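Local coordinates for DNA repair and recombination protein RadB (Thermococcus kodakarensis, PDB 2CVF), which probably takes part in DNA repair and homologous recombination, and is thought to bind DNA and to have very weak ATPase activity, at residues A[111-116]-A[151-156]. Sequence-based numbering, arbitrary orientation.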
loop_
_atom_site.group_PDB
_atom_site.type_symbol
_atom_site.label_atom_id
_atom_site.label_comp_id
_atom_site.label_asym_id
_atom_site.label_seq_id
_atom_site.Cartn_x
_atom_site.Cartn_y
_atom_site.Cartn_z
ATOM N N VAL A 111 2.585 0.089 4.457
ATOM C CA VAL A 111 2.262 0.846 5.680
ATOM C C VAL A 111 0.768 1.206 5.756
ATOM O O VAL A 111 0.062 1.085 4.757
ATOM C CB VAL A 111 3.080 2.145 5.764
ATOM C CG1 VAL A 111 4.494 1.859 6.281
ATOM C CG2 VAL A 111 3.135 2.782 4.393
ATOM N N ASP A 112 0.329 1.739 6.906
ATOM C CA ASP A 112 -1.074 2.111 7.153
ATOM C C ASP A 112 -1.328 3.313 8.123
ATOM O O ASP A 112 -1.971 3.125 9.161
ATOM C CB ASP A 112 -1.822 0.887 7.731
ATOM C CG ASP A 112 -1.937 -0.284 6.754
ATOM O OD1 ASP A 112 -1.158 -1.247 6.895
ATOM O OD2 ASP A 112 -2.828 -0.264 5.868
ATOM N N SER A 113 -0.842 4.535 7.897
ATOM C CA SER A 113 -0.015 5.054 6.804
ATOM C C SER A 113 -0.366 6.554 6.840
ATOM O O SER A 113 0.425 7.433 6.427
ATOM C CB SER A 113 -0.418 4.463 5.453
ATOM O OG SER A 113 0.639 4.516 4.500
ATOM N N ILE A 114 -1.563 6.806 7.384
ATOM C CA ILE A 114 -2.144 8.140 7.531
ATOM C C ILE A 114 -2.136 8.743 8.956
ATOM O O ILE A 114 -1.252 8.463 9.768
ATOM C CB ILE A 114 -3.619 8.230 6.943
ATOM C CG1 ILE A 114 -4.629 7.474 7.826
ATOM C CG2 ILE A 114 -3.646 7.775 5.488
ATOM C CD1 ILE A 114 -4.549 5.962 7.745
ATOM N N THR A 115 -3.138 9.585 9.208
ATOM C CA THR A 115 -3.340 10.342 10.429
ATOM C C THR A 115 -3.429 9.601 11.762
ATOM O O THR A 115 -3.479 8.374 11.821
ATOM C CB THR A 115 -4.570 11.270 10.223
ATOM O OG1 THR A 115 -4.860 12.012 11.415
ATOM C CG2 THR A 115 -5.780 10.461 9.802
ATOM N N ALA A 116 -3.458 10.401 12.825
ATOM C CA ALA A 116 -3.535 9.952 14.206
ATOM C C ALA A 116 -4.152 11.057 15.053
ATOM O O ALA A 116 -4.283 12.207 14.613
ATOM C CB ALA A 116 -2.164 9.673 14.716
ATOM N N VAL A 151 2.547 2.403 0.344
ATOM C CA VAL A 151 2.087 3.396 1.310
ATOM C C VAL A 151 0.558 3.430 1.230
ATOM O O VAL A 151 0.015 3.882 0.229
ATOM C CB VAL A 151 2.666 4.782 0.909
ATOM C CG1 VAL A 151 2.585 5.760 2.065
ATOM C CG2 VAL A 151 4.120 4.633 0.407
ATOM N N ILE A 152 -0.139 2.959 2.258
ATOM C CA ILE A 152 -1.597 2.947 2.192
ATOM C C ILE A 152 -2.313 4.205 2.729
ATOM O O ILE A 152 -2.659 4.283 3.914
ATOM C CB ILE A 152 -2.197 1.670 2.863
ATOM C CG1 ILE A 152 -1.608 0.400 2.222
ATOM C CG2 ILE A 152 -3.731 1.646 2.700
ATOM C CD1 ILE A 152 -2.220 -0.940 2.735
ATOM N N ASN A 153 -2.595 5.164 1.847
ATOM C CA ASN A 153 -3.276 6.395 2.262
ATOM C C ASN A 153 -4.784 6.320 2.007
ATOM O O ASN A 153 -5.285 5.312 1.492
ATOM C CB ASN A 153 -2.643 7.635 1.605
ATOM C CG ASN A 153 -1.200 7.882 2.079
ATOM O OD1 ASN A 153 -0.928 7.981 3.284
ATOM N ND2 ASN A 153 -0.272 7.967 1.130
ATOM N N GLN A 154 -5.512 7.379 2.351
ATOM C CA GLN A 154 -6.964 7.360 2.184
ATOM C C GLN A 154 -7.647 8.581 1.533
ATOM O O GLN A 154 -6.985 9.469 0.983
ATOM C CB GLN A 154 -7.618 7.043 3.531
ATOM C CG GLN A 154 -7.460 5.596 3.975
ATOM C CD GLN A 154 -7.641 5.397 5.472
ATOM O OE1 GLN A 154 -7.331 4.331 6.006
ATOM N NE2 GLN A 154 -8.140 6.420 6.160
ATOM N N VAL A 155 -8.984 8.549 1.570
ATOM C CA VAL A 155 -9.922 9.549 1.040
ATOM C C VAL A 155 -10.041 9.823 -0.458
ATOM O O VAL A 155 -11.088 10.297 -0.888
ATOM C CB VAL A 155 -9.979 10.875 1.839
ATOM C CG1 VAL A 155 -9.427 10.695 3.245
ATOM C CG2 VAL A 155 -9.337 12.005 1.075
ATOM N N HIS A 156 -9.010 9.574 -1.259
ATOM C CA HIS A 156 -9.123 9.755 -2.719
ATOM C C HIS A 156 -9.829 11.029 -3.216
ATOM O O HIS A 156 -10.088 11.967 -2.459
ATOM C CB HIS A 156 -9.883 8.559 -3.327
ATOM C CG HIS A 156 -11.384 8.655 -3.190
ATOM N ND1 HIS A 156 -12.186 9.248 -4.140
ATOM C CD2 HIS A 156 -12.215 8.258 -2.194
ATOM C CE1 HIS A 156 -13.443 9.224 -3.736
ATOM N NE2 HIS A 156 -13.490 8.630 -2.558
#
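Val111 and Val151 project from the same face of the sheet, on neighbouring parallel strands, and touch through Val111 CG2 and Val151 CG1 (3.8 Å). One backbone hydrogen bond joins the segments: Ile152 N donates to Val111 O (3.1 Å), bent to 140° at the hydrogen and arriving well above the carbonyl plane. On the other face, Asp112 and Ile152 also run alongside each other. With CG of Asp112 anti to its carbonyl carbon (chi1 -65°), the carboxylate lies beside the aliphatic chain, OD2 3.3 Å from Ile152 CD1. The peptide between Asp112 and Ser113 is cis, and Ser113 turns its side chain toward strand 150-154, OG 3.4 Å from Val151 CG1. Ile114 then spans two residues: the side chains of Ile114 and Asn153 run alongside each other in opposite senses, Ile114 CG2 3.5 Å from Asn153 CA, while the Ile114 side chain lies roughly perpendicular to that of Gln154, with Ile114 CD1 3.9 Å from Gln154 CD. An alanine in place of Ile114 would lack both branches and would probably leave the side chains of Asn153 and Gln154 without their apolar neighbour from this loop. Further out, Thr53 hydrogen-bonds Asp112 O, Glu54 touches both Ile114 and Gln154, and Asn153 shares a backbone hydrogen bond with Val25 of strand 25-27. Strand 150-154 thus sits between the strand leading to the predicted ATP-binding loop and strand 109-111, with Ile152 near Lys33. An aspartate placed just after a buried strand and followed by a cis peptide to serine is consistent with the Walker B region of the RecA-like P-loop ATPase fold.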